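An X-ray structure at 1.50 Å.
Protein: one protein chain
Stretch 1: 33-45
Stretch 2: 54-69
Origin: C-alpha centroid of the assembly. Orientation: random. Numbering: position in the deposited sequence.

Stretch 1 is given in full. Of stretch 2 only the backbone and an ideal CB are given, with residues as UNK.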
# COMPACT_ATOMS: atom_id res chain seq x y z
N ALA A 33 10.59 2.13 -3.57
CA ALA A 33 9.70 1.24 -2.84
C ALA A 33 8.63 0.71 -3.75
O ALA A 33 8.32 1.30 -4.79
CB ALA A 33 9.05 1.98 -1.69
N LEU A 34 8.07 -0.41 -3.33
CA LEU A 34 6.83 -0.93 -3.87
C LEU A 34 5.73 -0.58 -2.90
O LEU A 34 5.65 -1.15 -1.82
CB LEU A 34 6.89 -2.45 -4.08
CG LEU A 34 5.58 -3.10 -4.58
CD1 LEU A 34 5.19 -2.60 -5.92
CD2 LEU A 34 5.74 -4.61 -4.59
N PHE A 35 4.88 0.37 -3.29
CA PHE A 35 3.70 0.73 -2.51
C PHE A 35 2.53 -0.14 -2.93
O PHE A 35 2.26 -0.29 -4.11
CB PHE A 35 3.31 2.20 -2.75
CG PHE A 35 4.28 3.21 -2.15
CD1 PHE A 35 4.21 3.56 -0.81
CD2 PHE A 35 5.26 3.81 -2.94
CE1 PHE A 35 5.07 4.50 -0.25
CE2 PHE A 35 6.12 4.76 -2.37
CZ PHE A 35 6.02 5.08 -1.03
N LEU A 36 1.80 -0.67 -1.94
CA LEU A 36 0.64 -1.50 -2.17
C LEU A 36 -0.54 -0.99 -1.38
O LEU A 36 -0.45 -0.80 -0.17
CB LEU A 36 0.89 -2.95 -1.72
CG LEU A 36 2.06 -3.68 -2.41
CD1 LEU A 36 2.26 -5.07 -1.80
CD2 LEU A 36 1.83 -3.76 -3.91
N ASP A 37 -1.68 -0.84 -2.02
CA ASP A 37 -2.93 -0.76 -1.27
C ASP A 37 -3.17 -2.14 -0.60
O ASP A 37 -2.53 -3.14 -0.97
CB ASP A 37 -4.08 -0.39 -2.23
CG ASP A 37 -5.40 -0.10 -1.50
OD1 ASP A 37 -5.42 0.24 -0.32
OD2 ASP A 37 -6.44 -0.18 -2.16
N ARG A 38 -4.06 -2.21 0.40
CA ARG A 38 -4.32 -3.46 1.09
C ARG A 38 -5.62 -4.12 0.59
O ARG A 38 -5.57 -5.13 -0.11
CB ARG A 38 -4.28 -3.29 2.61
CG ARG A 38 -3.97 -4.62 3.31
CD ARG A 38 -4.36 -4.62 4.78
NE ARG A 38 -5.81 -4.69 4.90
CZ ARG A 38 -6.50 -4.39 6.00
NH1 ARG A 38 -5.88 -4.00 7.10
NH2 ARG A 38 -7.81 -4.47 5.96
N ASP A 39 -6.78 -3.57 0.94
CA ASP A 39 -8.06 -4.18 0.61
C ASP A 39 -8.33 -4.06 -0.88
O ASP A 39 -8.48 -2.95 -1.40
CB ASP A 39 -9.18 -3.51 1.41
CG ASP A 39 -8.98 -3.62 2.92
OD1 ASP A 39 -8.84 -4.74 3.42
OD2 ASP A 39 -9.03 -2.56 3.59
N GLY A 40 -8.46 -5.21 -1.56
CA GLY A 40 -8.59 -5.25 -3.01
C GLY A 40 -7.30 -5.50 -3.78
O GLY A 40 -7.30 -5.71 -5.01
N THR A 41 -6.17 -5.55 -3.07
CA THR A 41 -4.85 -5.68 -3.67
C THR A 41 -4.11 -6.84 -3.03
O THR A 41 -3.89 -7.87 -3.68
CB THR A 41 -4.07 -4.34 -3.60
OG1 THR A 41 -4.75 -3.36 -4.37
CG2 THR A 41 -2.66 -4.47 -4.15
N ILE A 42 -3.81 -6.74 -1.73
CA ILE A 42 -3.22 -7.81 -0.97
C ILE A 42 -4.25 -8.79 -0.48
O ILE A 42 -4.02 -10.00 -0.56
CB ILE A 42 -2.42 -7.22 0.22
CG1 ILE A 42 -1.28 -6.36 -0.28
CG2 ILE A 42 -1.90 -8.35 1.13
CD1 ILE A 42 -0.57 -5.60 0.84
N ASN A 43 -5.35 -8.29 0.04
CA ASN A 43 -6.44 -9.17 0.49
C ASN A 43 -7.70 -8.87 -0.28
O ASN A 43 -7.85 -7.81 -0.91
CB ASN A 43 -6.67 -9.07 2.01
CG ASN A 43 -7.04 -7.68 2.48
OD1 ASN A 43 -6.17 -6.90 2.80
ND2 ASN A 43 -8.33 -7.38 2.52
N VAL A 44 -8.61 -9.82 -0.28
CA VAL A 44 -9.85 -9.66 -0.97
C VAL A 44 -10.64 -8.50 -0.34
O VAL A 44 -10.72 -8.39 0.90
CB VAL A 44 -10.67 -10.96 -0.93
CG1 VAL A 44 -12.06 -10.76 -1.56
CG2 VAL A 44 -9.94 -12.08 -1.64
N ASP A 45 -11.21 -7.65 -1.17
CA ASP A 45 -11.88 -6.46 -0.67
C ASP A 45 -13.19 -6.85 -0.00
O ASP A 45 -13.81 -7.86 -0.34
CB ASP A 45 -12.15 -5.49 -1.81
CG ASP A 45 -12.27 -4.03 -1.35
OD1 ASP A 45 -12.17 -3.73 -0.15
OD2 ASP A 45 -12.49 -3.17 -2.21
N UNK A 54 -12.38 -13.33 8.43
CA UNK A 54 -12.89 -13.22 7.05
C UNK A 54 -11.78 -12.88 6.06
O UNK A 54 -12.00 -12.90 4.85
CB UNK A 54 -13.99 -12.16 6.97
N UNK A 55 -10.58 -12.56 6.55
CA UNK A 55 -9.49 -12.15 5.64
C UNK A 55 -9.01 -13.31 4.77
O UNK A 55 -8.71 -14.41 5.26
CB UNK A 55 -8.31 -11.59 6.44
N UNK A 56 -8.91 -13.04 3.46
CA UNK A 56 -8.37 -13.98 2.49
C UNK A 56 -7.40 -13.22 1.59
O UNK A 56 -7.75 -12.18 1.08
CB UNK A 56 -9.48 -14.64 1.68
N UNK A 57 -6.20 -13.77 1.41
CA UNK A 57 -5.23 -13.17 0.50
C UNK A 57 -5.66 -13.28 -0.95
O UNK A 57 -6.34 -14.24 -1.35
CB UNK A 57 -3.86 -13.83 0.68
N UNK A 58 -5.27 -12.30 -1.76
CA UNK A 58 -5.32 -12.41 -3.22
C UNK A 58 -4.02 -13.06 -3.67
O UNK A 58 -2.96 -12.43 -3.63
CB UNK A 58 -5.52 -11.05 -3.89
N UNK A 59 -4.07 -14.34 -4.08
CA UNK A 59 -2.77 -14.97 -4.38
C UNK A 59 -2.02 -14.33 -5.53
O UNK A 59 -0.80 -14.42 -5.59
CB UNK A 59 -2.98 -16.45 -4.70
N UNK A 60 -2.72 -13.66 -6.41
CA UNK A 60 -2.04 -13.06 -7.57
C UNK A 60 -1.15 -11.85 -7.21
O UNK A 60 -0.35 -11.42 -8.02
CB UNK A 60 -3.09 -12.63 -8.60
N UNK A 61 -1.26 -11.36 -5.98
CA UNK A 61 -0.34 -10.31 -5.51
C UNK A 61 0.95 -10.90 -4.93
O UNK A 61 1.95 -10.22 -4.76
CB UNK A 61 -1.03 -9.44 -4.46
N UNK A 62 0.91 -12.18 -4.55
CA UNK A 62 2.05 -12.75 -3.84
C UNK A 62 3.35 -12.78 -4.66
O UNK A 62 4.42 -12.51 -4.10
CB UNK A 62 1.70 -14.17 -3.40
N UNK A 63 3.30 -13.07 -5.99
CA UNK A 63 4.54 -12.97 -6.77
C UNK A 63 5.19 -11.59 -6.71
O UNK A 63 6.40 -11.46 -6.74
CB UNK A 63 4.26 -13.33 -8.23
N UNK A 64 4.37 -10.54 -6.69
CA UNK A 64 4.93 -9.17 -6.62
C UNK A 64 5.62 -8.90 -5.30
O UNK A 64 6.71 -8.32 -5.28
CB UNK A 64 3.83 -8.13 -6.83
N UNK A 65 5.00 -9.29 -4.20
CA UNK A 65 5.63 -9.10 -2.90
C UNK A 65 6.92 -9.93 -2.82
O UNK A 65 7.95 -9.42 -2.41
CB UNK A 65 4.67 -9.49 -1.77
N UNK A 66 6.85 -11.19 -3.23
CA UNK A 66 8.05 -12.04 -3.23
C UNK A 66 9.19 -11.44 -4.06
O UNK A 66 10.36 -11.43 -3.65
CB UNK A 66 7.70 -13.43 -3.77
N UNK A 67 8.86 -10.92 -5.23
CA UNK A 67 9.86 -10.32 -6.11
C UNK A 67 10.52 -9.11 -5.47
O UNK A 67 11.73 -8.97 -5.51
CB UNK A 67 9.22 -9.92 -7.44
N UNK A 68 9.72 -8.22 -4.88
CA UNK A 68 10.25 -7.05 -4.18
C UNK A 68 11.12 -7.49 -3.01
O UNK A 68 12.23 -6.96 -2.80
CB UNK A 68 9.11 -6.15 -3.69
N UNK A 69 10.62 -8.44 -2.23
CA UNK A 69 11.38 -8.94 -1.08
C UNK A 69 12.79 -9.40 -1.53
O UNK A 69 13.80 -9.01 -0.94
CB UNK A 69 10.63 -10.09 -0.41

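Position 54 has nothing of stretch 1 within reach of its ideal CB, so almost any residue would do; it is Glu 54. At 55 the CB points sideways, the ideal CB 5.4 Å from Asn 43 CB, and a branched or long apolar chain could bend back to cover that residue. The deposited Ile 55 does this, its CD1 3.9 Å from Asn 43 ND2.

Position 56 is held by its backbone: its O accepts a hydrogen bond from Val 44 N at 2.9 Å, while a water links its N to Val 44 O. The ideal CB, 4.2 Å from Val 44 CG2, favours a small or beta-branched apolar group. Val 56 answers, its CB 4.1 Å from Val 44 CG2.

At 57 the chain makes a single beta bridge with Asn 43, and CA-to-CB points away overall although the ideal CB lies 4.0 Å from Ile 42 O. A flexible apolar chain could turn back. Leu 57 places CD2 4.3 Å from Ile 42 CG2.

Position 58 faces several carbonyls. Its N donates to Ile 42 O at 2.9 Å, and its CB points toward stretch 1, the ideal CB 3.6 Å from Thr 41 O. Gly 40 O lies beyond, so a long donor such as lysine, arginine or glutamine would suit. Arg 58 runs its aliphatic part past Val 44, CG 4.0 Å from Val 44 CG2, and its NH1 donates to Thr 41 O at 3.0 Å. That carbonyl sits at the guanidinium edge, where N-H groups point, while Gly 40 O lies over one face.

Positions 59 and 60 find no partner in stretch 1; a turn entering a helix tolerates Pro 59 and Gln 60.

At 61 the CB points toward stretch 1, the ideal CB 3.4 Å from Thr 41 O, with Leu 36 and Ile 42 offering apolar surface farther in. A long, flexible apolar chain suits better than a short one. It is Met 61, as selenomethionine, with SE 4.2 Å from Leu 36 CD2 and CE 3.9 Å from Thr 41 CG2.

At 64 the ideal CB faces Leu 34 CD2 at 4.6 Å, and a small residue fits: Ala 64. At 65 CA-to-CB points sideways, with the ideal CB 5.0 Å from Leu 36 CD1; a longer apolar chain closes the gap, as Ile 65 does with CG1 3.7 Å from Leu 36 CD1. At 68 the ideal CB already lies 3.8 Å from Leu 34 CD2, so a methyl suffices: Ala 68.

Positions 62, 63, 66, 67 and 69 bring no CB near stretch 1, which leaves them open to many kinds; they are Leu 62, Pro 63, Ala 66, Thr 67 and Asn 69.

Stretch 2 54-69: EIVLRPQMLPAIATAN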
# COMPACT_ATOMS: atom_id res chain seq x y z
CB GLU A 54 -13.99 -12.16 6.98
CG GLU A 54 -15.22 -12.55 7.76
CD GLU A 54 -16.35 -11.50 7.71
OE1 GLU A 54 -16.16 -10.40 7.13
OE2 GLU A 54 -17.44 -11.82 8.25
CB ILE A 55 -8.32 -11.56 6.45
CG1 ILE A 55 -8.71 -10.20 7.02
CG2 ILE A 55 -7.04 -11.44 5.61
CD1 ILE A 55 -8.70 -9.04 5.98
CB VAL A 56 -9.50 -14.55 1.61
CG1 VAL A 56 -8.98 -15.45 0.52
CG2 VAL A 56 -10.49 -15.29 2.49
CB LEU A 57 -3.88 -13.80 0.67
CG LEU A 57 -3.19 -13.68 2.02
CD1 LEU A 57 -1.81 -14.24 1.93
CD2 LEU A 57 -3.15 -12.26 2.48
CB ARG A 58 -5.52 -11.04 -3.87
CG ARG A 58 -6.83 -10.37 -3.51
CD ARG A 58 -7.06 -9.08 -4.23
NE ARG A 58 -7.22 -9.25 -5.69
CZ ARG A 58 -6.30 -9.02 -6.60
NH1 ARG A 58 -5.08 -8.55 -6.30
NH2 ARG A 58 -6.59 -9.26 -7.87
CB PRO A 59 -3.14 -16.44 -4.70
CG PRO A 59 -4.51 -16.61 -4.09
CD PRO A 59 -5.19 -15.29 -4.24
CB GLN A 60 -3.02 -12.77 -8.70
CG GLN A 60 -4.19 -11.91 -8.38
CD GLN A 60 -5.44 -12.67 -7.91
OE1 GLN A 60 -5.47 -13.24 -6.80
NE2 GLN A 60 -6.48 -12.64 -8.71
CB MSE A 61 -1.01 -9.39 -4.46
CG MSE A 61 -0.32 -8.05 -4.27
SE MSE A 61 0.01 -6.98 -5.85
CE MSE A 61 -1.68 -7.20 -6.72
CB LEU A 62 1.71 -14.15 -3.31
CG LEU A 62 0.58 -14.18 -2.27
CD1 LEU A 62 0.13 -15.59 -1.94
CD2 LEU A 62 0.99 -13.44 -1.01
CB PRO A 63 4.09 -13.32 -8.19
CG PRO A 63 2.93 -14.21 -7.97
CD PRO A 63 2.20 -13.57 -6.84
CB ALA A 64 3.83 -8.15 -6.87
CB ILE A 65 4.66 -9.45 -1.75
CG1 ILE A 65 3.37 -8.62 -1.83
CG2 ILE A 65 5.32 -9.19 -0.40
CD1 ILE A 65 2.36 -8.97 -0.80
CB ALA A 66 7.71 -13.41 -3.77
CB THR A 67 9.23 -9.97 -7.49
OG1 THR A 67 8.80 -11.18 -8.12
CG2 THR A 67 10.19 -9.29 -8.38
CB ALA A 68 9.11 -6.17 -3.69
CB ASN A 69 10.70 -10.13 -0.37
CG ASN A 69 9.38 -9.80 0.36
OD1 ASN A 69 8.61 -10.72 0.66
ND2 ASN A 69 9.13 -8.51 0.67
O HOH W 1 -1.63 -11.31 -1.37
O HOH W 2 -10.32 -10.35 2.69
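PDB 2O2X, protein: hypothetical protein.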